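Local coordinates for protein luciferase-like enzymeAMP-CoA-ligase (Zophobas atratus, PDB 4W8O) that probably activates carboxylic acids with ATP as an AMP-forming CoA ligase, being a luciferase-like member of the adenylating ANL superfamily from a nonluminescent mealworm, at residues Q63-T68 / E143-G148; V206-Y211 / P354-K359. All coordinates share one frame; numbering follows the deposited sequence.

Interaction 1: Q63-T68 / E143-G148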
loop_
_atom_site.group_PDB
_atom_site.type_symbol
_atom_site.label_atom_id
_atom_site.label_comp_id
_atom_site.label_asym_id
_atom_site.label_seq_id
_atom_site.Cartn_x
_atom_site.Cartn_y
_atom_site.Cartn_z
ATOM N N GLN A 63 6.214 -24.458 -2.982
ATOM C CA GLN A 63 7.403 -24.946 -3.663
ATOM C C GLN A 63 7.167 -26.346 -4.238
ATOM O O GLN A 63 7.548 -26.641 -5.372
ATOM C CB GLN A 63 8.567 -24.953 -2.662
ATOM C CG GLN A 63 9.959 -25.055 -3.248
ATOM C CD GLN A 63 11.022 -24.779 -2.190
ATOM O OE1 GLN A 63 11.091 -25.467 -1.169
ATOM N NE2 GLN A 63 11.837 -23.765 -2.418
ATOM N N LYS A 64 6.510 -27.195 -3.459
ATOM C CA LYS A 64 6.174 -28.543 -3.905
ATOM C C LYS A 64 5.172 -28.529 -5.065
ATOM O O LYS A 64 5.178 -29.442 -5.892
ATOM C CB LYS A 64 5.626 -29.374 -2.731
ATOM C CG LYS A 64 6.660 -29.656 -1.650
ATOM C CD LYS A 64 6.067 -30.413 -0.471
ATOM C CE LYS A 64 7.152 -30.790 0.521
ATOM N NZ LYS A 64 6.608 -31.404 1.761
ATOM N N LYS A 65 4.326 -27.498 -5.119
ATOM C CA LYS A 65 3.398 -27.307 -6.240
ATOM C C LYS A 65 4.074 -26.759 -7.497
ATOM O O LYS A 65 3.412 -26.567 -8.516
ATOM C CB LYS A 65 2.259 -26.359 -5.856
ATOM C CG LYS A 65 1.281 -26.878 -4.818
ATOM C CD LYS A 65 0.244 -25.792 -4.555
ATOM C CE LYS A 65 -0.910 -26.293 -3.718
ATOM N NZ LYS A 65 -1.776 -27.272 -4.418
ATOM N N GLY A 66 5.372 -26.471 -7.417
ATOM C CA GLY A 66 6.152 -26.038 -8.568
ATOM C C GLY A 66 6.266 -24.529 -8.738
ATOM O O GLY A 66 6.690 -24.071 -9.800
ATOM N N ILE A 67 5.899 -23.762 -7.702
ATOM C CA ILE A 67 5.999 -22.301 -7.733
ATOM C C ILE A 67 7.455 -21.854 -7.654
ATOM O O ILE A 67 8.220 -22.330 -6.816
ATOM C CB ILE A 67 5.201 -21.643 -6.576
ATOM C CG1 ILE A 67 3.698 -21.897 -6.739
ATOM C CG2 ILE A 67 5.473 -20.142 -6.489
ATOM C CD1 ILE A 67 3.051 -21.241 -7.939
ATOM N N THR A 68 7.831 -20.943 -8.545
ATOM C CA THR A 68 9.155 -20.343 -8.534
ATOM C C THR A 68 9.011 -18.851 -8.783
ATOM O O THR A 68 7.901 -18.335 -8.927
ATOM C CB THR A 68 10.074 -20.970 -9.604
ATOM O OG1 THR A 68 9.555 -20.686 -10.904
ATOM C CG2 THR A 68 10.179 -22.484 -9.414
ATOM N N GLU A 143 -5.168 -22.559 -10.683
ATOM C CA GLU A 143 -5.528 -23.224 -9.444
ATOM C C GLU A 143 -6.153 -22.192 -8.500
ATOM O O GLU A 143 -5.646 -21.073 -8.363
ATOM C CB GLU A 143 -4.289 -23.857 -8.808
ATOM C CG GLU A 143 -4.564 -24.699 -7.573
ATOM C CD GLU A 143 -3.303 -25.006 -6.779
ATOM O OE1 GLU A 143 -2.194 -24.834 -7.315
ATOM O OE2 GLU A 143 -3.422 -25.424 -5.610
ATOM N N ILE A 144 -7.266 -22.564 -7.878
ATOM C CA ILE A 144 -7.895 -21.741 -6.856
ATOM C C ILE A 144 -7.652 -22.381 -5.495
ATOM O O ILE A 144 -7.769 -23.592 -5.350
ATOM C CB ILE A 144 -9.410 -21.598 -7.101
ATOM C CG1 ILE A 144 -9.666 -20.779 -8.382
ATOM C CG2 ILE A 144 -10.079 -20.942 -5.898
ATOM C CD1 ILE A 144 -11.099 -20.831 -8.867
ATOM N N ILE A 145 -7.296 -21.565 -4.505
ATOM C CA ILE A 145 -7.155 -22.036 -3.128
ATOM C C ILE A 145 -8.018 -21.136 -2.248
ATOM O O ILE A 145 -7.869 -19.918 -2.275
ATOM C CB ILE A 145 -5.678 -22.045 -2.679
ATOM C CG1 ILE A 145 -4.868 -22.998 -3.570
ATOM C CG2 ILE A 145 -5.558 -22.473 -1.224
ATOM C CD1 ILE A 145 -3.393 -23.076 -3.242
ATOM N N VAL A 146 -8.929 -21.744 -1.486
ATOM C CA VAL A 146 -9.944 -21.000 -0.745
ATOM C C VAL A 146 -9.500 -20.762 0.695
ATOM O O VAL A 146 -8.951 -21.659 1.336
ATOM C CB VAL A 146 -11.296 -21.764 -0.749
ATOM C CG1 VAL A 146 -12.340 -21.058 0.110
ATOM C CG2 VAL A 146 -11.800 -21.933 -2.172
ATOM N N PHE A 147 -9.723 -19.544 1.188
ATOM C CA PHE A 147 -9.610 -19.256 2.616
ATOM C C PHE A 147 -10.858 -19.780 3.308
ATOM O O PHE A 147 -11.797 -19.041 3.570
ATOM C CB PHE A 147 -9.471 -17.750 2.890
ATOM C CG PHE A 147 -8.173 -17.160 2.424
ATOM C CD1 PHE A 147 -6.983 -17.492 3.050
ATOM C CD2 PHE A 147 -8.143 -16.263 1.359
ATOM C CE1 PHE A 147 -5.779 -16.950 2.625
ATOM C CE2 PHE A 147 -6.942 -15.712 0.931
ATOM C CZ PHE A 147 -5.752 -16.063 1.566
ATOM N N GLY A 148 -10.861 -21.065 3.609
ATOM C CA GLY A 148 -12.019 -21.695 4.221
ATOM C C GLY A 148 -12.132 -23.127 3.760
ATOM O O GLY A 148 -11.115 -23.793 3.521
#

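Interaction 2: V206-Y211 / P354-K359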
loop_
_atom_site.group_PDB
_atom_site.type_symbol
_atom_site.label_atom_id
_atom_site.label_comp_id
_atom_site.label_asym_id
_atom_site.label_seq_id
_atom_site.Cartn_x
_atom_site.Cartn_y
_atom_site.Cartn_z
ATOM N N VAL A 206 8.417 1.586 0.597
ATOM C CA VAL A 206 8.322 1.291 2.016
ATOM C C VAL A 206 9.331 2.120 2.824
ATOM O O VAL A 206 8.975 2.724 3.832
ATOM C CB VAL A 206 8.551 -0.215 2.292
ATOM C CG1 VAL A 206 8.665 -0.479 3.784
ATOM C CG2 VAL A 206 7.427 -1.046 1.680
ATOM N N GLU A 207 10.581 2.149 2.370
ATOM C CA GLU A 207 11.628 2.841 3.107
ATOM C C GLU A 207 11.439 4.362 3.069
ATOM O O GLU A 207 11.651 5.033 4.079
ATOM C CB GLU A 207 13.017 2.436 2.594
ATOM C CG GLU A 207 14.036 2.388 3.710
ATOM C CD GLU A 207 15.398 1.877 3.281
ATOM O OE1 GLU A 207 15.543 1.304 2.177
ATOM O OE2 GLU A 207 16.330 2.049 4.080
ATOM N N THR A 208 11.019 4.893 1.920
ATOM C CA THR A 208 10.740 6.321 1.790
ATOM C C THR A 208 9.617 6.737 2.740
ATOM O O THR A 208 9.704 7.783 3.383
ATOM C CB THR A 208 10.375 6.696 0.336
ATOM O OG1 THR A 208 11.517 6.483 -0.508
ATOM C CG2 THR A 208 9.914 8.153 0.219
ATOM N N SER A 209 8.579 5.911 2.846
ATOM C CA SER A 209 7.477 6.192 3.771
ATOM C C SER A 209 7.943 6.215 5.246
ATOM O O SER A 209 7.450 7.012 6.046
ATOM C CB SER A 209 6.292 5.223 3.548
ATOM O OG SER A 209 6.512 3.927 4.087
ATOM N N PHE A 210 8.905 5.363 5.592
ATOM C CA PHE A 210 9.499 5.380 6.927
ATOM C C PHE A 210 10.218 6.705 7.222
ATOM O O PHE A 210 10.038 7.282 8.295
ATOM C CB PHE A 210 10.465 4.205 7.103
ATOM C CG PHE A 210 11.224 4.233 8.399
ATOM C CD1 PHE A 210 10.622 3.827 9.579
ATOM C CD2 PHE A 210 12.542 4.670 8.440
ATOM C CE1 PHE A 210 11.314 3.859 10.779
ATOM C CE2 PHE A 210 13.245 4.701 9.635
ATOM C CZ PHE A 210 12.629 4.290 10.806
ATOM N N TYR A 211 11.012 7.194 6.269
ATOM C CA TYR A 211 11.725 8.466 6.453
ATOM C C TYR A 211 10.839 9.710 6.334
ATOM O O TYR A 211 11.298 10.818 6.599
ATOM C CB TYR A 211 12.948 8.555 5.533
ATOM C CG TYR A 211 14.045 7.643 6.024
ATOM C CD1 TYR A 211 14.751 7.946 7.186
ATOM C CD2 TYR A 211 14.333 6.454 5.367
ATOM C CE1 TYR A 211 15.740 7.101 7.663
ATOM C CE2 TYR A 211 15.320 5.601 5.833
ATOM C CZ TYR A 211 16.017 5.930 6.982
ATOM O OH TYR A 211 16.986 5.088 7.452
ATOM N N PRO A 354 11.173 12.231 1.155
ATOM C CA PRO A 354 12.633 12.053 1.089
ATOM C C PRO A 354 13.085 11.346 -0.185
ATOM O O PRO A 354 12.360 10.497 -0.714
ATOM C CB PRO A 354 12.956 11.193 2.323
ATOM C CG PRO A 354 11.801 11.365 3.238
ATOM C CD PRO A 354 10.598 11.645 2.382
ATOM N N ARG A 355 14.260 11.738 -0.674
ATOM C CA ARG A 355 14.895 11.129 -1.839
ATOM C C ARG A 355 14.001 11.119 -3.077
ATOM O O ARG A 355 14.108 10.231 -3.919
ATOM C CB ARG A 355 15.395 9.716 -1.492
ATOM C CG ARG A 355 16.731 9.732 -0.756
ATOM C CD ARG A 355 17.249 8.336 -0.455
ATOM N NE ARG A 355 17.500 7.560 -1.655
ATOM C CZ ARG A 355 18.651 7.513 -2.321
ATOM N NH1 ARG A 355 19.712 8.213 -1.926
ATOM N NH2 ARG A 355 18.735 6.752 -3.403
ATOM N N THR A 356 13.136 12.128 -3.187
ATOM C CA THR A 356 12.210 12.278 -4.298
ATOM C C THR A 356 12.428 13.638 -4.965
ATOM O O THR A 356 12.684 14.641 -4.281
ATOM C CB THR A 356 10.754 12.186 -3.802
ATOM O OG1 THR A 356 10.531 10.901 -3.204
ATOM C CG2 THR A 356 9.759 12.399 -4.936
ATOM N N LEU A 357 12.339 13.666 -6.298
ATOM C CA LEU A 357 12.332 14.921 -7.055
ATOM C C LEU A 357 10.922 15.200 -7.584
ATOM O O LEU A 357 10.245 14.286 -8.061
ATOM C CB LEU A 357 13.305 14.850 -8.232
ATOM C CG LEU A 357 14.765 14.505 -7.932
ATOM C CD1 LEU A 357 15.509 14.287 -9.241
ATOM C CD2 LEU A 357 15.438 15.581 -7.100
ATOM N N LEU A 358 10.491 16.460 -7.507
ATOM C CA LEU A 358 9.188 16.874 -8.042
ATOM C C LEU A 358 9.312 18.175 -8.823
ATOM O O LEU A 358 9.893 19.152 -8.335
ATOM C CB LEU A 358 8.167 17.034 -6.910
ATOM C CG LEU A 358 6.718 17.280 -7.350
ATOM C CD1 LEU A 358 5.760 16.676 -6.342
ATOM C CD2 LEU A 358 6.401 18.760 -7.550
ATOM N N LYS A 359 8.782 18.183 -10.041
ATOM C CA LYS A 359 8.779 19.380 -10.867
ATOM C C LYS A 359 7.392 19.642 -11.439
ATOM O O LYS A 359 6.578 18.723 -11.571
ATOM C CB LYS A 359 9.823 19.270 -11.989
ATOM C CG LYS A 359 9.554 18.179 -13.015
ATOM C CD LYS A 359 10.667 18.091 -14.051
ATOM C CE LYS A 359 10.284 17.131 -15.168
ATOM N NZ LYS A 359 11.332 16.978 -16.219
HETATM O O HOH W 1 12.666 7.625 -2.517
#

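Interaction 1: Q63-T68 / E143-G148
Lys65 reaches Glu143 because its chain runs straight from CB to CE and then bends at the last torsion (chi4 -69°), which sets NZ beside the carboxylate. Glu143 answers with CG anti to its backbone N (chi1 -174°) and an extended chain beyond. The two side chains cross at about a right angle. Lys65 NZ donates to Glu143 OE2 at 2.7 Å, a hydrogen bond within a salt bridge. The donor comes to the syn side of OE2, 28° out of the carboxylate plane. The other oxygen takes a lesser part, with Glu143 OE1 3.8 Å from Lys65 NZ. The grip is therefore one-armed and not forked.

Lys65 CE lies 4.1 Å from Ile145 CD1. Ile145 is buried and offers the end of its longer branch to the lysine. Met159 of helix 156-159 touches both Lys65 and Ile145. The far end of the lysine chain thus lies against Ile145, and Met159 adds to that apolar side. The charge is paired at the exposed end of the contact.

On the backbone, Gly66 N bonds Gln63 O at 3.0 Å. Gly66 has positive phi. Strand 143-147 lies beside strand 120-124 in the mixed sheet, and Ile67 touches Ile120 of that neighbour. The salt bridge ties the residue just after helix 48-64 to the start of strand 143-147, and the helix itself closes in a Schellman motif at Gly66.

Interaction 2: V206-Y211 / P354-K359
Pro354 sets its ring against the last turn of helix 199-211, and here the contact is tight. Pro354 CG lies 3.4 Å from Tyr211 O and 3.8 Å from Tyr211 CB. The Tyr211 ring does not follow its CB onto the proline. It leads away, and Phe210 CD2 sits over the centre of one of its faces. Phe11 stacks on the same tyrosine and also touches Pro354 and Thr208.

Thr208 meets the proline from one turn earlier. With OG1 beside the backbone N (chi1 -65°), the methyl CG2 stands opposite that N and faces the loop. Thr208 CG2 lies 3.5 Å from Pro354 O and 4.2 Å from Pro354 CD. The two side chains cross obliquely.

The looser side holds a water. It donates to Thr208 OG1 at 2.6 Å and weakly to Arg355 O at 3.3 Å. Thr208 OG1 also bonds Gln204 O, one turn back in the helix. Beyond the water the segments draw apart: Arg355 turns its guanidinium to Glu10 and Asp382, in two salt bridges. Without the Pro354 ring, as with an alanine here, the place where CG and CD meet Tyr211 and Thr208 would probably be left as a gap, and the loop would be freer to turn about N-CA.

Tyr211 O, beside the proline ring, takes a hydrogen bond from Lys9 NZ. No direct hydrogen bond joins the two segments. Between the segments themselves, apolar fit and a water bridge that is weak at Arg355 do the joining, while Lys9 and Phe11 add links from outside. The fit therefore probably depends on the proline ring more than on any direct polar pair.

Interaction 1 and interaction 2 lie on opposite sides of the chain's centre. Their centres are 35 Å apart and their nearest atoms about 20 Å, so they do not touch. They come in series: 63-68 with 143-148 closes before 206-211 with 354-359 opens. All four segments belong to the AMP-binding part of the chain. Interaction 1 sits on the eight-stranded mixed sheet that holds strand 143-147. Helix 199-211 directly follows strand 194-198 of that same sheet, while strand 357-362 belongs to the five-stranded antiparallel sheet. Interaction 1 thus fastens an outlying part of one sheet, and interaction 2 sets that helix against the loop that leads from strand 351-352 to strand 357-362.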